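P-nitrophenyl phosphatase (Pho2) (Archaeoglobus fulgidus, PDB 3QGM) probably acts as a metal-dependent phosphatase of the haloacid dehalogenase (HAD) superfamily, binding a divalent cation in a site lined by aspartates. Local coordinates at residues K8-D14 / D206-D212; K42-V46 / A196-L202. All blocks are in the same frame, centred on the assembly; numbering follows the deposited sequence.

Both contacts belong to the parallel six-stranded sheet of the HAD core, on the same side of the chain's centre, with centres about 9 Å apart. Interaction 1 pairs strand 10-14 with strand 207-211 and ends at the calcium; interaction 2 lays helix 190-200 over the neighbouring strand 42-47. Along the chain the order is 8-14, 42-46, 196-202, 206-212, so interaction 2 is nested inside the loop closed by interaction 1. The two meet directly: Ile13 N lies 2.8 Å from Ile44 O, and Ile12 CG2 lies 3.6 Å from Val46 CG2. The N- and C-terminal parts of the chain thus build one sheet, whose two central strands carry the metal ligands Asp14 and Asp212 at their C-terminal ends.

Interaction 1 of 2, residues K8-D14 / D206-D212; sequences KKGYIID and DVAVVGD. With CA (calcium ion), chain E.
Two central, adjacent parallel strands of the HAD core sheet pair here and end at the metal site. Strands 10-14 and 207-211 run 4.7 Å apart at 18°, with Gly10 facing Val207, Tyr11 Ala208, Ile12 Val209 and Ile13 Val210 (CA-CA 4.7 to 5.0 Å). Both strands are extended; Lys9 (phi/psi -67/-39) is an extra residue between Lys8-Asp206 and Gly10-Val207. Hydrogen bonds alternate as parallel pairing requires: Gly10 N to Asp206 O 3.1 Å, Ala208 N to Gly10 O 3.1 Å, Ile12 N to Ala208 O 2.9 Å, Val210 N to Ile12 O 2.8 Å and Asp14 N to Val210 O 2.9 Å. On one face Ile12 (m, t) sets CG1 3.8 Å from Val207 CG1 and CB 4.0 Å from Val209 CG2; on the other, Tyr11 (chi1 m) brings CE1 4.0 Å from Ala208 CB. At the C-terminal ends, Asp14 OD1 (2.6 Å) and OD2 (2.4 Å) and Asp212 OD1 (2.3 Å) bind the calcium with three waters, and the main-chain O of Asp16 completes the site. The shared cation lets Asp14 OD2 and Asp212 OD1 sit 2.9 Å apart. Asp14 and Asp16 are consistent with the HAD DxDx(T/V) motif, whose first aspartate is the nucleophile in characterised relatives. Helix 190-200 covers the Ile12 face through Met193 and Ala196, helix 259-264 meets Tyr11 and Val210 through Met262, and strand 42-47 flanks strand 10-14.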
loop_
_atom_site.group_PDB
_atom_site.type_symbol
_atom_site.label_atom_id
_atom_site.label_comp_id
_atom_site.label_asym_id
_atom_site.label_seq_id
_atom_site.Cartn_x
_atom_site.Cartn_y
_atom_site.Cartn_z
ATOM N N LYS A 8 -21.343 -11.238 -33.378
ATOM C CA LYS A 8 -19.929 -11.213 -33.673
ATOM C C LYS A 8 -19.405 -12.590 -34.019
ATOM O O LYS A 8 -20.011 -13.609 -33.703
ATOM C CB LYS A 8 -19.145 -10.689 -32.475
ATOM C CG LYS A 8 -19.844 -9.657 -31.590
ATOM C CD LYS A 8 -20.174 -8.360 -32.270
ATOM C CE LYS A 8 -18.957 -7.663 -32.823
ATOM N NZ LYS A 8 -19.229 -6.220 -33.074
ATOM N N LYS A 9 -18.248 -12.602 -34.652
ATOM C CA LYS A 9 -17.505 -13.841 -34.884
ATOM C C LYS A 9 -17.007 -14.432 -33.569
ATOM O O LYS A 9 -17.021 -15.655 -33.381
ATOM C CB LYS A 9 -16.317 -13.598 -35.835
ATOM C CG LYS A 9 -16.759 -13.596 -37.303
ATOM C CD LYS A 9 -15.680 -13.124 -38.288
ATOM C CE LYS A 9 -16.343 -12.789 -39.678
ATOM N NZ LYS A 9 -15.341 -12.650 -40.776
ATOM N N GLY A 10 -16.570 -13.566 -32.660
ATOM C CA GLY A 10 -16.019 -14.017 -31.377
ATOM C C GLY A 10 -16.408 -13.222 -30.150
ATOM O O GLY A 10 -16.859 -12.079 -30.230
ATOM N N TYR A 11 -16.196 -13.851 -29.003
ATOM C CA TYR A 11 -16.587 -13.305 -27.701
ATOM C C TYR A 11 -15.448 -13.512 -26.703
ATOM O O TYR A 11 -14.943 -14.603 -26.546
ATOM C CB TYR A 11 -17.866 -13.988 -27.215
ATOM C CG TYR A 11 -19.017 -13.648 -28.115
ATOM C CD1 TYR A 11 -19.823 -12.543 -27.852
ATOM C CD2 TYR A 11 -19.254 -14.365 -29.270
ATOM C CE1 TYR A 11 -20.843 -12.191 -28.693
ATOM C CE2 TYR A 11 -20.282 -13.995 -30.141
ATOM C CZ TYR A 11 -21.067 -12.907 -29.846
ATOM O OH TYR A 11 -22.099 -12.518 -30.699
ATOM N N ILE A 12 -15.042 -12.433 -26.067
ATOM C CA ILE A 12 -14.096 -12.457 -24.961
ATOM C C ILE A 12 -14.978 -12.394 -23.732
ATOM O O ILE A 12 -15.652 -11.375 -23.503
ATOM C CB ILE A 12 -13.144 -11.268 -24.998
ATOM C CG1 ILE A 12 -12.234 -11.443 -26.219
ATOM C CG2 ILE A 12 -12.329 -11.199 -23.668
ATOM C CD1 ILE A 12 -11.209 -10.328 -26.448
ATOM N N ILE A 13 -15.008 -13.510 -22.986
ATOM C CA ILE A 13 -15.964 -13.682 -21.876
ATOM C C ILE A 13 -15.267 -13.720 -20.515
ATOM O O ILE A 13 -14.408 -14.542 -20.230
ATOM C CB ILE A 13 -16.915 -14.864 -22.091
ATOM C CG1 ILE A 13 -17.639 -14.726 -23.446
ATOM C CG2 ILE A 13 -17.952 -14.895 -20.991
ATOM C CD1 ILE A 13 -18.607 -15.895 -23.763
ATOM N N ASP A 14 -15.599 -12.742 -19.690
ATOM C CA ASP A 14 -15.231 -12.779 -18.246
ATOM C C ASP A 14 -15.882 -14.030 -17.619
ATOM O O ASP A 14 -17.021 -14.386 -17.964
ATOM C CB ASP A 14 -15.716 -11.459 -17.649
ATOM C CG ASP A 14 -15.744 -11.398 -16.124
ATOM O OD1 ASP A 14 -14.857 -11.883 -15.361
ATOM O OD2 ASP A 14 -16.723 -10.762 -15.696
ATOM N N ASP A 206 -14.838 -7.610 -34.968
ATOM C CA ASP A 206 -15.616 -8.838 -34.998
ATOM C C ASP A 206 -15.694 -9.510 -33.635
ATOM O O ASP A 206 -16.034 -10.690 -33.550
ATOM C CB ASP A 206 -14.992 -9.826 -35.981
ATOM C CG ASP A 206 -15.203 -9.439 -37.399
ATOM O OD1 ASP A 206 -16.375 -9.237 -37.790
ATOM O OD2 ASP A 206 -14.192 -9.339 -38.121
ATOM N N VAL A 207 -15.392 -8.778 -32.570
ATOM C CA VAL A 207 -15.432 -9.361 -31.239
ATOM C C VAL A 207 -16.262 -8.491 -30.270
ATOM O O VAL A 207 -16.311 -7.253 -30.394
ATOM C CB VAL A 207 -13.993 -9.596 -30.721
ATOM C CG1 VAL A 207 -14.012 -10.130 -29.287
ATOM C CG2 VAL A 207 -13.224 -10.564 -31.619
ATOM N N ALA A 208 -16.972 -9.149 -29.352
ATOM C CA ALA A 208 -17.605 -8.444 -28.229
ATOM C C ALA A 208 -17.009 -8.931 -26.911
ATOM O O ALA A 208 -16.679 -10.092 -26.768
ATOM C CB ALA A 208 -19.142 -8.596 -28.239
ATOM N N VAL A 209 -16.858 -8.020 -25.960
ATOM C CA VAL A 209 -16.246 -8.301 -24.661
ATOM C C VAL A 209 -17.382 -8.296 -23.639
ATOM O O VAL A 209 -18.121 -7.316 -23.536
ATOM C CB VAL A 209 -15.175 -7.247 -24.378
ATOM C CG1 VAL A 209 -14.601 -7.336 -22.882
ATOM C CG2 VAL A 209 -14.076 -7.373 -25.418
ATOM N N VAL A 210 -17.566 -9.409 -22.940
ATOM C CA VAL A 210 -18.718 -9.579 -22.063
ATOM C C VAL A 210 -18.186 -9.715 -20.668
ATOM O O VAL A 210 -17.181 -10.434 -20.458
ATOM C CB VAL A 210 -19.475 -10.891 -22.352
ATOM C CG1 VAL A 210 -20.687 -11.027 -21.396
ATOM C CG2 VAL A 210 -19.944 -10.969 -23.822
ATOM N N GLY A 211 -18.864 -9.065 -19.727
ATOM C CA GLY A 211 -18.477 -9.072 -18.351
ATOM C C GLY A 211 -19.470 -8.440 -17.412
ATOM O O GLY A 211 -20.537 -7.962 -17.825
ATOM N N ASP A 212 -19.108 -8.436 -16.139
ATOM C CA ASP A 212 -20.003 -7.988 -15.081
ATOM C C ASP A 212 -19.554 -6.705 -14.435
ATOM O O ASP A 212 -20.266 -6.220 -13.596
ATOM C CB ASP A 212 -20.220 -9.082 -14.005
ATOM C CG ASP A 212 -18.989 -9.322 -13.132
ATOM O OD1 ASP A 212 -17.851 -9.177 -13.613
ATOM O OD2 ASP A 212 -19.174 -9.699 -11.960
HETATM CA CA CA E . -16.039 -10.535 -13.427
HETATM O O HOH W 1 -16.831 -5.107 -32.009
HETATM O O HOH W 2 -16.743 -10.184 -11.116
HETATM O O HOH W 3 -14.098 -11.224 -12.302
HETATM O O HOH W 4 -14.871 -8.848 -14.013
#

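Interaction 2 of 2, residues K42-V46 / A196-L202; sequences KIIFV and ALDILGL
This contact is helix-on-sheet packing within the Rossmann-like alpha/beta core, where the C-terminal end of helix 190-200 covers strand 42-47. The segment axes of strand 42-46 and helix 196-200 approach to 9.0 Å, with 151° between their N-to-C directions, so the helix runs roughly antiparallel to the strand. Alternation along the extended backbone turns Lys42, Ile44 and Val46 toward the helix and Ile43 away. Ile44 (t, t) is the main apolar contact of the strand: its CG2 lies 3.9 Å from Ala196 CB and 3.8 Å from Leu200 CG, and its CD1 reaches Ile199 CG2 at 3.5 Å. Val46 CG2 touches Ala196 CB at 4.0 Å, the small alanine letting the helix backbone come near; the closest CA pair is Ile44 and Ala196, 6.8 Å apart. Leu200 (m, t) starts sideways, yet its end turns to the strand, placing CD2 4.0 Å from Lys42 CB. At the solvent-exposed start of the strand, Lys42 NZ donates to Leu200 O at 3.2 Å. The helix ends there in a Schellman motif: Leu202 N bonds Leu197 O at 3.1 Å, Gly201 N makes a weak bond to Asp198 O at 3.1 Å, and Gly201 is the C-prime residue, its phi of 67° favouring glycine. Beyond the glycine, Leu202 points toward the strand, its CD1 4.3 Å from Lys42 CD. Ile12 and Leu74 of the flanking strands extend the apolar layer. The helix runs antiparallel to the strand it covers and leads into strand 207-211 of the same sheet, as in the three-layered alpha/beta core of HAD proteins.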
loop_
_atom_site.group_PDB
_atom_site.type_symbol
_atom_site.label_atom_id
_atom_site.label_comp_id
_atom_site.label_asym_id
_atom_site.label_seq_id
_atom_site.Cartn_x
_atom_site.Cartn_y
_atom_site.Cartn_z
ATOM N N LYS A 42 -16.771 -18.389 -31.729
ATOM C CA LYS A 42 -15.525 -18.670 -31.066
ATOM C C LYS A 42 -15.551 -17.888 -29.754
ATOM O O LYS A 42 -16.127 -16.795 -29.684
ATOM C CB LYS A 42 -14.334 -18.203 -31.902
ATOM C CG LYS A 42 -14.219 -18.806 -33.308
ATOM C CD LYS A 42 -13.196 -17.970 -34.079
ATOM C CE LYS A 42 -12.396 -18.746 -35.146
ATOM N NZ LYS A 42 -10.970 -18.924 -34.759
ATOM N N ILE A 43 -14.924 -18.447 -28.730
ATOM C CA ILE A 43 -14.972 -17.878 -27.400
ATOM C C ILE A 43 -13.605 -17.978 -26.791
ATOM O O ILE A 43 -12.887 -18.940 -27.016
ATOM C CB ILE A 43 -16.001 -18.639 -26.502
ATOM C CG1 ILE A 43 -17.411 -18.501 -27.067
ATOM C CG2 ILE A 43 -15.986 -18.105 -25.069
ATOM C CD1 ILE A 43 -18.464 -19.046 -26.151
ATOM N N ILE A 44 -13.222 -16.963 -26.043
ATOM C CA ILE A 44 -12.088 -17.076 -25.172
ATOM C C ILE A 44 -12.501 -16.513 -23.821
ATOM O O ILE A 44 -13.065 -15.407 -23.721
ATOM C CB ILE A 44 -10.831 -16.422 -25.728
ATOM C CG1 ILE A 44 -9.641 -16.654 -24.776
ATOM C CG2 ILE A 44 -11.015 -14.942 -25.941
ATOM C CD1 ILE A 44 -8.254 -16.527 -25.467
ATOM N N PHE A 45 -12.256 -17.305 -22.790
ATOM C CA PHE A 45 -12.587 -16.928 -21.418
ATOM C C PHE A 45 -11.383 -16.173 -20.832
ATOM O O PHE A 45 -10.243 -16.642 -20.932
ATOM C CB PHE A 45 -12.908 -18.169 -20.603
ATOM C CG PHE A 45 -14.101 -18.930 -21.102
ATOM C CD1 PHE A 45 -13.936 -20.064 -21.886
ATOM C CD2 PHE A 45 -15.400 -18.523 -20.788
ATOM C CE1 PHE A 45 -15.043 -20.767 -22.384
ATOM C CE2 PHE A 45 -16.509 -19.223 -21.271
ATOM C CZ PHE A 45 -16.327 -20.350 -22.069
ATOM N N VAL A 46 -11.604 -14.983 -20.285
ATOM C CA VAL A 46 -10.476 -14.156 -19.833
ATOM C C VAL A 46 -10.691 -13.798 -18.378
ATOM O O VAL A 46 -11.747 -13.293 -18.033
ATOM C CB VAL A 46 -10.275 -12.895 -20.701
ATOM C CG1 VAL A 46 -9.202 -11.969 -20.104
ATOM C CG2 VAL A 46 -9.850 -13.250 -22.142
ATOM N N ALA A 196 -5.758 -12.019 -26.285
ATOM C CA ALA A 196 -6.994 -12.762 -26.517
ATOM C C ALA A 196 -7.443 -12.668 -27.987
ATOM O O ALA A 196 -7.879 -13.668 -28.574
ATOM C CB ALA A 196 -8.117 -12.291 -25.588
ATOM N N LEU A 197 -7.341 -11.469 -28.550
ATOM C CA LEU A 197 -7.552 -11.236 -29.999
ATOM C C LEU A 197 -6.655 -12.113 -30.914
ATOM O O LEU A 197 -7.150 -12.790 -31.824
ATOM C CB LEU A 197 -7.312 -9.770 -30.309
ATOM C CG LEU A 197 -8.368 -8.801 -29.809
ATOM C CD1 LEU A 197 -8.087 -7.385 -30.325
ATOM C CD2 LEU A 197 -9.746 -9.223 -30.283
ATOM N N ASP A 198 -5.356 -12.103 -30.626
ATOM C CA ASP A 198 -4.368 -12.926 -31.299
ATOM C C ASP A 198 -4.751 -14.410 -31.222
ATOM O O ASP A 198 -4.724 -15.133 -32.222
ATOM C CB ASP A 198 -2.987 -12.701 -30.641
ATOM C CG ASP A 198 -1.819 -13.132 -31.543
ATOM O OD1 ASP A 198 -1.669 -14.337 -31.785
ATOM O OD2 ASP A 198 -1.045 -12.245 -31.998
ATOM N N ILE A 199 -5.112 -14.870 -30.027
ATOM C CA ILE A 199 -5.569 -16.249 -29.854
ATOM C C ILE A 199 -6.813 -16.479 -30.712
ATOM O O ILE A 199 -6.870 -17.449 -31.446
ATOM C CB ILE A 199 -5.825 -16.593 -28.351
ATOM C CG1 ILE A 199 -4.469 -16.700 -27.610
ATOM C CG2 ILE A 199 -6.646 -17.908 -28.202
ATOM C CD1 ILE A 199 -4.583 -16.750 -26.097
ATOM N N LEU A 200 -7.786 -15.576 -30.651
ATOM C CA LEU A 200 -9.016 -15.733 -31.416
ATOM C C LEU A 200 -8.720 -15.708 -32.926
ATOM O O LEU A 200 -9.433 -16.304 -33.710
ATOM C CB LEU A 200 -10.025 -14.628 -31.073
ATOM C CG LEU A 200 -10.816 -14.741 -29.754
ATOM C CD1 LEU A 200 -11.534 -13.445 -29.454
ATOM C CD2 LEU A 200 -11.793 -15.919 -29.768
ATOM N N GLY A 201 -7.661 -14.998 -33.305
ATOM C CA GLY A 201 -7.369 -14.704 -34.710
ATOM C C GLY A 201 -8.439 -13.780 -35.262
ATOM O O GLY A 201 -8.913 -13.976 -36.387
ATOM N N LEU A 202 -8.894 -12.819 -34.445
ATOM C CA LEU A 202 -9.972 -11.915 -34.884
ATOM C C LEU A 202 -9.585 -10.492 -34.629
ATOM O O LEU A 202 -8.853 -10.196 -33.712
ATOM C CB LEU A 202 -11.327 -12.224 -34.205
ATOM C CG LEU A 202 -11.995 -13.584 -34.456
ATOM C CD1 LEU A 202 -13.274 -13.742 -33.634
ATOM C CD2 LEU A 202 -12.282 -13.854 -35.963
#